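Side-chain contacts in putative immunoglobulin-blocking virulence protein (Mycoplasma mycoides subsp. capri, PDB 7ADK), which probably acts against host immunoglobulins, working in complex with a mycoplasma lipoprotein as part of the bacterium's defence against antibodies: residues 339-344 with 357-362; 173-178 with 335-340; 706-711 with 718-723. All coordinates share one frame; numbering follows the deposited sequence.

Interaction 1. Residues 339-344 with 357-362; sequences TVTSRL and DEYYSR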
loop_
_atom_site.group_PDB
_atom_site.type_symbol
_atom_site.label_atom_id
_atom_site.label_comp_id
_atom_site.label_asym_id
_atom_site.label_seq_id
_atom_site.Cartn_x
_atom_site.Cartn_y
_atom_site.Cartn_z
ATOM N N THR A 339 -17.001 28.274 -23.747
ATOM C CA THR A 339 -17.927 27.145 -23.572
ATOM C C THR A 339 -17.910 26.549 -22.158
ATOM O O THR A 339 -18.933 26.056 -21.691
ATOM C CB THR A 339 -17.598 26.044 -24.588
ATOM O OG1 THR A 339 -16.271 25.622 -24.415
ATOM C CG2 THR A 339 -17.731 26.504 -26.031
ATOM N N VAL A 340 -16.781 26.613 -21.445
ATOM C CA VAL A 340 -16.591 25.984 -20.137
ATOM C C VAL A 340 -17.232 26.825 -19.048
ATOM O O VAL A 340 -18.096 26.347 -18.321
ATOM C CB VAL A 340 -15.104 25.720 -19.857
ATOM C CG1 VAL A 340 -14.889 25.015 -18.524
ATOM C CG2 VAL A 340 -14.480 24.869 -20.952
ATOM N N THR A 341 -16.879 28.107 -18.940
ATOM C CA THR A 341 -17.407 28.969 -17.870
ATOM C C THR A 341 -18.877 29.286 -18.038
ATOM O O THR A 341 -19.589 29.380 -17.052
ATOM C CB THR A 341 -16.622 30.275 -17.701
ATOM O OG1 THR A 341 -16.638 31.069 -18.860
ATOM C CG2 THR A 341 -15.174 30.017 -17.336
ATOM N N SER A 342 -19.379 29.426 -19.263
ATOM C CA SER A 342 -20.811 29.662 -19.502
ATOM C C SER A 342 -21.664 28.463 -19.091
ATOM O O SER A 342 -22.721 28.651 -18.492
ATOM C CB SER A 342 -21.066 30.028 -20.962
ATOM O OG SER A 342 -20.630 28.995 -21.806
ATOM N N ARG A 343 -21.191 27.232 -19.324
ATOM C CA ARG A 343 -21.804 26.006 -18.798
ATOM C C ARG A 343 -21.747 25.957 -17.276
ATOM O O ARG A 343 -22.787 25.794 -16.653
ATOM C CB ARG A 343 -21.139 24.773 -19.419
ATOM C CG ARG A 343 -21.860 23.445 -19.099
ATOM C CD ARG A 343 -20.898 22.313 -18.736
ATOM N NE ARG A 343 -19.897 22.098 -19.785
ATOM C CZ ARG A 343 -18.604 21.899 -19.634
ATOM N NH1 ARG A 343 -18.061 21.676 -18.482
ATOM N NH2 ARG A 343 -17.823 21.932 -20.662
ATOM N N LEU A 344 -20.584 26.141 -16.642
ATOM C CA LEU A 344 -20.485 26.133 -15.178
ATOM C C LEU A 344 -21.305 27.250 -14.504
ATOM O O LEU A 344 -21.891 27.019 -13.453
ATOM C CB LEU A 344 -19.017 26.202 -14.733
ATOM C CG LEU A 344 -18.311 24.845 -14.620
ATOM C CD1 LEU A 344 -17.803 24.326 -15.949
ATOM C CD2 LEU A 344 -17.140 24.931 -13.657
ATOM N N ASP A 357 -24.403 32.888 -8.257
ATOM C CA ASP A 357 -24.318 33.559 -9.564
ATOM C C ASP A 357 -22.965 33.414 -10.279
ATOM O O ASP A 357 -22.847 33.707 -11.465
ATOM C CB ASP A 357 -24.665 35.037 -9.370
ATOM C CG ASP A 357 -25.111 35.756 -10.636
ATOM O OD1 ASP A 357 -25.016 36.999 -10.684
ATOM O OD2 ASP A 357 -25.587 35.105 -11.588
ATOM N N GLU A 358 -21.922 33.018 -9.559
ATOM C CA GLU A 358 -20.572 32.759 -10.076
ATOM C C GLU A 358 -20.487 31.452 -10.880
ATOM O O GLU A 358 -21.400 30.637 -10.875
ATOM C CB GLU A 358 -19.565 32.690 -8.914
ATOM C CG GLU A 358 -19.483 33.955 -8.053
ATOM C CD GLU A 358 -19.325 33.628 -6.570
ATOM O OE1 GLU A 358 -18.342 32.979 -6.176
ATOM O OE2 GLU A 358 -20.207 34.004 -5.792
ATOM N N TYR A 359 -19.368 31.248 -11.586
ATOM C CA TYR A 359 -19.041 29.984 -12.250
ATOM C C TYR A 359 -18.055 29.092 -11.480
ATOM O O TYR A 359 -17.864 27.944 -11.868
ATOM C CB TYR A 359 -18.564 30.246 -13.681
ATOM C CG TYR A 359 -17.207 30.892 -13.850
ATOM C CD1 TYR A 359 -16.035 30.120 -13.743
ATOM C CD2 TYR A 359 -17.118 32.256 -14.178
ATOM C CE1 TYR A 359 -14.777 30.715 -13.954
ATOM C CE2 TYR A 359 -15.865 32.851 -14.400
ATOM C CZ TYR A 359 -14.691 32.083 -14.290
ATOM O OH TYR A 359 -13.513 32.682 -14.531
ATOM N N TYR A 360 -17.423 29.568 -10.409
ATOM C CA TYR A 360 -16.388 28.821 -9.696
ATOM C C TYR A 360 -16.923 27.557 -9.015
ATOM O O TYR A 360 -18.041 27.534 -8.496
ATOM C CB TYR A 360 -15.708 29.729 -8.669
ATOM C CG TYR A 360 -15.319 31.080 -9.228
ATOM C CD1 TYR A 360 -14.422 31.171 -10.308
ATOM C CD2 TYR A 360 -15.911 32.245 -8.711
ATOM C CE1 TYR A 360 -14.130 32.420 -10.870
ATOM C CE2 TYR A 360 -15.631 33.495 -9.282
ATOM C CZ TYR A 360 -14.741 33.583 -10.367
ATOM O OH TYR A 360 -14.459 34.776 -10.929
ATOM N N SER A 361 -16.107 26.510 -8.958
ATOM C CA SER A 361 -16.336 25.345 -8.100
ATOM C C SER A 361 -16.134 25.691 -6.627
ATOM O O SER A 361 -15.378 26.601 -6.288
ATOM C CB SER A 361 -15.409 24.207 -8.510
ATOM O OG SER A 361 -14.067 24.573 -8.356
ATOM N N ARG A 362 -16.798 24.977 -5.717
ATOM C CA ARG A 362 -16.622 25.201 -4.278
ATOM C C ARG A 362 -15.311 24.613 -3.765
ATOM O O ARG A 362 -14.883 23.553 -4.209
ATOM C CB ARG A 362 -17.809 24.635 -3.503
ATOM C CG ARG A 362 -19.142 25.253 -3.934
ATOM C CD ARG A 362 -20.258 24.868 -2.978
ATOM N NE ARG A 362 -20.357 23.418 -2.791
ATOM C CZ ARG A 362 -20.644 22.790 -1.679
ATOM N NH1 ARG A 362 -20.753 21.513 -1.675
ATOM N NH2 ARG A 362 -20.813 23.377 -0.540
#
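Both Thr-341 and Tyr-359 have a first torsion near +60° (chi1 61° and 71°): in the threonine this sets CG2 beside its own backbone N, while in the tyrosine it swings the ring alongside that methyl, the two side chains pointing the same way. The result is a CH-pi contact between the first turn of helix 339-351 and the loop that doubles back after that helix. Its evidence is the position of Thr-341 CG2, 3.7 Å from the Tyr-359 ring centroid and 19° off the ring normal. The methyl sits off centre, toward the rim, and its nearest ring atom is CE1 of Tyr-359, at 3.5 Å from CG2 of Thr-341. On the opposite face of the same ring lies CE1 of the neighbouring Tyr-360, so the phenol is flanked on both sides. One turn along the helix, Leu-344 meets the base of the tyrosine instead of its ring: the two CB atoms, of Leu-344 and Tyr-359, are 4.2 Å apart. No hydrogen bond spans the two segments; the contact, at the surface, consists of carbon-carbon packing and carbon-to-carbonyl contacts. The start of the helix is capped from the residue ahead of it, Asn-338 OD1 accepting from Thr-341 N. The loop's far end is tied by Arg-362, which forms a salt bridge with Asp-532. Leu-344 also packs against the main chain of the loop, its CD2 lying 3.6 Å from the carbonyl O of Tyr-359.

Interaction 2. Residues 173-178 with 335-340; sequences NKILSV and DEYNTV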
loop_
_atom_site.group_PDB
_atom_site.type_symbol
_atom_site.label_atom_id
_atom_site.label_comp_id
_atom_site.label_asym_id
_atom_site.label_seq_id
_atom_site.Cartn_x
_atom_site.Cartn_y
_atom_site.Cartn_z
ATOM N N ASN A 173 -22.906 30.593 -28.631
ATOM C CA ASN A 173 -22.619 30.597 -30.066
ATOM C C ASN A 173 -21.157 30.251 -30.405
ATOM O O ASN A 173 -20.260 30.362 -29.567
ATOM C CB ASN A 173 -23.030 31.980 -30.620
ATOM C CG ASN A 173 -24.440 32.394 -30.233
ATOM O OD1 ASN A 173 -24.682 32.857 -29.134
ATOM N ND2 ASN A 173 -25.411 32.239 -31.084
ATOM N N LYS A 174 -20.911 29.874 -31.664
ATOM C CA LYS A 174 -19.596 29.519 -32.224
ATOM C C LYS A 174 -19.088 30.612 -33.173
ATOM O O LYS A 174 -19.874 31.185 -33.920
ATOM C CB LYS A 174 -19.748 28.166 -32.945
ATOM C CG LYS A 174 -18.450 27.448 -33.338
ATOM C CD LYS A 174 -17.716 26.828 -32.138
ATOM C CE LYS A 174 -16.600 25.902 -32.624
ATOM N NZ LYS A 174 -15.957 25.140 -31.529
ATOM N N ILE A 175 -17.783 30.893 -33.166
ATOM C CA ILE A 175 -17.108 31.731 -34.175
ATOM C C ILE A 175 -16.473 30.823 -35.237
ATOM O O ILE A 175 -15.528 30.097 -34.934
ATOM C CB ILE A 175 -16.035 32.633 -33.514
ATOM C CG1 ILE A 175 -16.603 33.635 -32.483
ATOM C CG2 ILE A 175 -15.269 33.416 -34.588
ATOM C CD1 ILE A 175 -15.584 34.057 -31.419
ATOM N N LEU A 176 -16.951 30.867 -36.481
ATOM C CA LEU A 176 -16.367 30.075 -37.570
ATOM C C LEU A 176 -15.147 30.741 -38.203
ATOM O O LEU A 176 -14.195 30.062 -38.587
ATOM C CB LEU A 176 -17.401 29.796 -38.668
ATOM C CG LEU A 176 -18.636 28.986 -38.271
ATOM C CD1 LEU A 176 -19.320 28.554 -39.565
ATOM C CD2 LEU A 176 -18.327 27.737 -37.457
ATOM N N SER A 177 -15.171 32.063 -38.356
ATOM C CA SER A 177 -14.066 32.860 -38.897
ATOM C C SER A 177 -14.152 34.326 -38.478
ATOM O O SER A 177 -15.235 34.862 -38.271
ATOM C CB SER A 177 -14.056 32.789 -40.419
ATOM O OG SER A 177 -13.604 31.545 -40.875
ATOM N N VAL A 178 -13.004 34.994 -38.401
ATOM C CA VAL A 178 -12.842 36.407 -38.044
ATOM C C VAL A 178 -11.988 37.103 -39.095
ATOM O O VAL A 178 -10.906 36.617 -39.433
ATOM C CB VAL A 178 -12.195 36.516 -36.653
ATOM C CG1 VAL A 178 -11.912 37.953 -36.250
ATOM C CG2 VAL A 178 -13.103 35.913 -35.592
ATOM N N ASP A 335 -15.184 36.251 -23.540
ATOM C CA ASP A 335 -15.955 35.534 -22.502
ATOM C C ASP A 335 -17.392 35.153 -22.898
ATOM O O ASP A 335 -17.896 34.123 -22.462
ATOM C CB ASP A 335 -15.956 36.348 -21.200
ATOM C CG ASP A 335 -14.584 36.390 -20.523
ATOM O OD1 ASP A 335 -13.969 35.332 -20.355
ATOM O OD2 ASP A 335 -14.134 37.470 -20.111
ATOM N N GLU A 336 -18.046 35.910 -23.773
ATOM C CA GLU A 336 -19.338 35.541 -24.370
ATOM C C GLU A 336 -19.285 34.285 -25.270
ATOM O O GLU A 336 -20.329 33.753 -25.631
ATOM C CB GLU A 336 -19.912 36.728 -25.160
ATOM C CG GLU A 336 -20.206 37.971 -24.305
ATOM C CD GLU A 336 -19.100 39.037 -24.335
ATOM O OE1 GLU A 336 -17.898 38.711 -24.294
ATOM O OE2 GLU A 336 -19.434 40.235 -24.359
ATOM N N TYR A 337 -18.091 33.801 -25.614
ATOM C CA TYR A 337 -17.823 32.660 -26.495
ATOM C C TYR A 337 -17.013 31.542 -25.806
ATOM O O TYR A 337 -16.694 30.534 -26.433
ATOM C CB TYR A 337 -17.146 33.167 -27.780
ATOM C CG TYR A 337 -17.993 34.168 -28.537
ATOM C CD1 TYR A 337 -17.864 35.542 -28.282
ATOM C CD2 TYR A 337 -18.967 33.716 -29.440
ATOM C CE1 TYR A 337 -18.739 36.461 -28.885
ATOM C CE2 TYR A 337 -19.819 34.635 -30.077
ATOM C CZ TYR A 337 -19.727 36.006 -29.775
ATOM O OH TYR A 337 -20.612 36.885 -30.313
ATOM N N ASN A 338 -16.708 31.675 -24.511
ATOM C CA ASN A 338 -16.180 30.588 -23.688
ATOM C C ASN A 338 -17.275 29.530 -23.420
ATOM O O ASN A 338 -18.352 29.837 -22.913
ATOM C CB ASN A 338 -15.572 31.176 -22.398
ATOM C CG ASN A 338 -14.835 30.160 -21.537
ATOM O OD1 ASN A 338 -15.301 29.072 -21.265
ATOM N ND2 ASN A 338 -13.654 30.465 -21.071
ATOM N N THR A 339 -17.001 28.274 -23.747
ATOM C CA THR A 339 -17.927 27.145 -23.572
ATOM C C THR A 339 -17.910 26.549 -22.158
ATOM O O THR A 339 -18.933 26.056 -21.691
ATOM C CB THR A 339 -17.598 26.044 -24.588
ATOM O OG1 THR A 339 -16.271 25.622 -24.415
ATOM C CG2 THR A 339 -17.731 26.504 -26.031
ATOM N N VAL A 340 -16.781 26.613 -21.445
ATOM C CA VAL A 340 -16.591 25.984 -20.137
ATOM C C VAL A 340 -17.232 26.825 -19.048
ATOM O O VAL A 340 -18.096 26.347 -18.321
ATOM C CB VAL A 340 -15.104 25.720 -19.857
ATOM C CG1 VAL A 340 -14.889 25.015 -18.524
ATOM C CG2 VAL A 340 -14.480 24.869 -20.952
#
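Asn-173 touches Tyr-337 just before strand 174-178, an outermost strand of a three-stranded antiparallel sheet, and this is where the sheet meets the turn leading into helix 339-351. The carbonyl O of Asn-173 approaches the ring edge, near its plane, at 3.6 Å from CD2 of Tyr-337. Its CB reaches the same side of the phenol, 4.2 Å from CE2 of Tyr-337. Lys-174 then turns its side chain away, while its backbone bonds with Glu-144 and so keeps the strand in the sheet. Ile-175 next points back to the tyrosine and crosses it at about a right angle. With CG1 anti to the carbonyl carbon (chi1 -62°), the ethyl branch is carried over one ring face: CD1 of Ile-175 lies 4.1 Å from the centroid of the Tyr-337 ring and 25° off its normal, a CH-pi contact displaced toward the CG side of the ring. Ile-132 of strand 130-133 touches both side chains, so the phenol also joins the sheet's other outermost strand. Across the contact there is no hydrogen bond. Directly after the tyrosine, Asn-338 takes the N-cap position of the helix, its OD1 accepting a weak bond from Val-340 N at 2.9 Å.

Interaction 3. Residues 706-711 with 718-723; sequences KYFEYN and GKQIQI
The backbones come closest where the C-terminal part of helix 698-709 passes the glycine ahead of strand 720-722, with the CA atoms of Phe-708 and Gly-718 5.9 Å apart and Gly-718 at a positive phi of 70° that favours glycine. This is part of a beta-alpha-beta crossover: strand 688-690 leads through helix 698-709 and the short helix 712-715 to strand 720-722, which lies parallel and adjacent to it in a three-stranded parallel sheet. The helix contributes one side chain, Phe-708, and the strand side meets it mostly with main chain. With CG anti to its own carbonyl carbon (chi1 -70°), the ring leaves the helix toward residues 718-720, and Ile-688 of the neighbouring strand touches it as well. The inner part of the ring rests on the glycine, CD1 of Phe-708 being 3.7 Å from CA of Gly-718. Gly-718 O stands over one ring face, 3.6 Å above the ring plane and offset toward the rim. Lys-719 O comes instead to the ring edge, near the plane, close to both CE1 and CZ of Phe-708. No hydrogen bond crosses between the segments; the two carbonyl oxygens are in van der Waals contact with the ring, and only the one at the edge faces C-H groups. The side chain of Lys-719 turns away from the helix, and its NZ forms a salt bridge with Asp-158 OD2 of the lipoprotein chain and bonds to Thr-685 O. The same residue that meets the ring with its carbonyl therefore reaches the other protein with its side chain. At the ring tip, Gln-720 crosses Phe-708 at about a right angle, its amide plane 33° from the ring plane. Its methylene does the touching, with Gln-720 CG 3.6 Å from Phe-708 CZ and approaching obliquely.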
loop_
_atom_site.group_PDB
_atom_site.type_symbol
_atom_site.label_atom_id
_atom_site.label_comp_id
_atom_site.label_asym_id
_atom_site.label_seq_id
_atom_site.Cartn_x
_atom_site.Cartn_y
_atom_site.Cartn_z
ATOM N N LYS A 706 -8.730 -13.820 -26.892
ATOM C CA LYS A 706 -8.811 -12.613 -26.065
ATOM C C LYS A 706 -8.831 -12.911 -24.574
ATOM O O LYS A 706 -8.179 -12.193 -23.829
ATOM C CB LYS A 706 -10.018 -11.753 -26.454
ATOM C CG LYS A 706 -10.153 -11.406 -27.941
ATOM C CD LYS A 706 -8.829 -11.124 -28.666
ATOM C CE LYS A 706 -9.054 -10.736 -30.125
ATOM N NZ LYS A 706 -9.678 -9.411 -30.267
ATOM N N TYR A 707 -9.513 -13.963 -24.120
ATOM C CA TYR A 707 -9.471 -14.355 -22.708
ATOM C C TYR A 707 -8.075 -14.782 -22.237
ATOM O O TYR A 707 -7.771 -14.612 -21.067
ATOM C CB TYR A 707 -10.454 -15.484 -22.408
ATOM C CG TYR A 707 -11.926 -15.149 -22.455
ATOM C CD1 TYR A 707 -12.585 -14.629 -21.324
ATOM C CD2 TYR A 707 -12.657 -15.445 -23.611
ATOM C CE1 TYR A 707 -13.969 -14.393 -21.363
ATOM C CE2 TYR A 707 -14.041 -15.222 -23.646
ATOM C CZ TYR A 707 -14.698 -14.698 -22.529
ATOM O OH TYR A 707 -16.037 -14.531 -22.575
ATOM N N PHE A 708 -7.220 -15.332 -23.102
ATOM C CA PHE A 708 -5.838 -15.629 -22.734
ATOM C C PHE A 708 -4.938 -14.394 -22.844
ATOM O O PHE A 708 -4.104 -14.175 -21.980
ATOM C CB PHE A 708 -5.326 -16.790 -23.594
ATOM C CG PHE A 708 -5.971 -18.116 -23.261
ATOM C CD1 PHE A 708 -5.768 -18.680 -21.992
ATOM C CD2 PHE A 708 -6.726 -18.812 -24.217
ATOM C CE1 PHE A 708 -6.352 -19.909 -21.663
ATOM C CE2 PHE A 708 -7.296 -20.053 -23.900
ATOM C CZ PHE A 708 -7.120 -20.590 -22.617
ATOM N N GLU A 709 -5.115 -13.555 -23.857
ATOM C CA GLU A 709 -4.292 -12.378 -24.098
ATOM C C GLU A 709 -4.557 -11.259 -23.078
ATOM O O GLU A 709 -3.615 -10.735 -22.484
ATOM C CB GLU A 709 -4.509 -11.920 -25.538
ATOM C CG GLU A 709 -3.551 -10.823 -25.985
ATOM C CD GLU A 709 -3.836 -10.335 -27.409
ATOM O OE1 GLU A 709 -4.625 -10.953 -28.135
ATOM O OE2 GLU A 709 -3.267 -9.315 -27.823
ATOM N N TYR A 710 -5.817 -10.903 -22.846
ATOM C CA TYR A 710 -6.198 -9.727 -22.065
ATOM C C TYR A 710 -6.263 -9.984 -20.555
ATOM O O TYR A 710 -6.410 -9.034 -19.797
ATOM C CB TYR A 710 -7.522 -9.168 -22.611
ATOM C CG TYR A 710 -7.567 -8.751 -24.079
ATOM C CD1 TYR A 710 -6.395 -8.533 -24.828
ATOM C CD2 TYR A 710 -8.815 -8.552 -24.697
ATOM C CE1 TYR A 710 -6.467 -8.164 -26.179
ATOM C CE2 TYR A 710 -8.896 -8.180 -26.052
ATOM C CZ TYR A 710 -7.716 -7.997 -26.800
ATOM O OH TYR A 710 -7.775 -7.674 -28.118
ATOM N N ASN A 711 -6.169 -11.234 -20.087
ATOM C CA ASN A 711 -6.189 -11.581 -18.668
ATOM C C ASN A 711 -4.844 -12.163 -18.239
ATOM O O ASN A 711 -4.501 -13.265 -18.658
ATOM C CB ASN A 711 -7.331 -12.558 -18.411
ATOM C CG ASN A 711 -7.458 -12.926 -16.960
ATOM O OD1 ASN A 711 -8.097 -12.270 -16.170
ATOM N ND2 ASN A 711 -6.855 -13.996 -16.549
ATOM N N GLY A 718 -1.707 -20.296 -20.931
ATOM C CA GLY A 718 -2.570 -20.556 -22.088
ATOM C C GLY A 718 -3.427 -21.827 -21.994
ATOM O O GLY A 718 -3.848 -22.354 -23.019
ATOM N N LYS A 719 -3.660 -22.354 -20.788
ATOM C CA LYS A 719 -4.295 -23.664 -20.560
ATOM C C LYS A 719 -5.784 -23.703 -20.918
ATOM O O LYS A 719 -6.585 -22.877 -20.485
ATOM C CB LYS A 719 -4.058 -24.132 -19.117
ATOM C CG LYS A 719 -2.579 -24.456 -18.886
ATOM C CD LYS A 719 -2.275 -25.019 -17.496
ATOM C CE LYS A 719 -2.642 -24.029 -16.391
ATOM N NZ LYS A 719 -2.089 -24.428 -15.073
ATOM N N GLN A 720 -6.169 -24.728 -21.662
ATOM C CA GLN A 720 -7.545 -25.013 -22.069
ATOM C C GLN A 720 -8.017 -26.330 -21.446
ATOM O O GLN A 720 -7.217 -27.197 -21.119
ATOM C CB GLN A 720 -7.626 -25.073 -23.596
ATOM C CG GLN A 720 -7.327 -23.742 -24.297
ATOM C CD GLN A 720 -7.151 -23.913 -25.806
ATOM O OE1 GLN A 720 -7.837 -24.681 -26.452
ATOM N NE2 GLN A 720 -6.252 -23.193 -26.437
ATOM N N ILE A 721 -9.315 -26.501 -21.247
ATOM C CA ILE A 721 -9.930 -27.770 -20.837
ATOM C C ILE A 721 -11.089 -28.060 -21.790
ATOM O O ILE A 721 -11.936 -27.199 -21.989
ATOM C CB ILE A 721 -10.366 -27.728 -19.351
ATOM C CG1 ILE A 721 -9.229 -28.210 -18.434
ATOM C CG2 ILE A 721 -11.633 -28.553 -19.105
ATOM C CD1 ILE A 721 -9.412 -27.872 -16.949
ATOM N N GLN A 722 -11.182 -29.286 -22.294
ATOM C CA GLN A 722 -12.379 -29.773 -22.975
ATOM C C GLN A 722 -12.959 -30.950 -22.191
ATOM O O GLN A 722 -12.301 -31.977 -22.042
ATOM C CB GLN A 722 -12.018 -30.115 -24.423
ATOM C CG GLN A 722 -13.221 -30.584 -25.251
ATOM C CD GLN A 722 -13.039 -30.444 -26.765
ATOM O OE1 GLN A 722 -12.171 -29.753 -27.270
ATOM N NE2 GLN A 722 -13.894 -31.050 -27.558
ATOM N N ILE A 723 -14.175 -30.798 -21.648
ATOM C CA ILE A 723 -14.849 -31.869 -20.891
ATOM C C ILE A 723 -15.189 -33.046 -21.831
ATOM O O ILE A 723 -15.281 -32.820 -23.038
ATOM C CB ILE A 723 -16.053 -31.330 -20.080
ATOM C CG1 ILE A 723 -17.309 -31.082 -20.923
ATOM C CG2 ILE A 723 -15.650 -30.087 -19.274
ATOM C CD1 ILE A 723 -18.546 -30.694 -20.100
#

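From the N terminus, interaction 2 opens first, at strand 174-178, and closes a long loop of 156 intervening residues when the chain reaches the start of helix 339-351. Interaction 1 begins on that same stretch, sharing Thr-339 and Val-340, and closes a short excursion of 12 residues, made of the remainder of the helix and the turn after it. The lead-in to helix 339-351 thus meets the three-stranded sheet, and the start of the helix meets the returning loop. Interaction 3 follows in series, closing the tightest loop, about 32 Å from interaction 1 at the nearest atoms, and joins helix 698-709 to the outermost strand 720-722 of a parallel sheet. None nests in or crosses another.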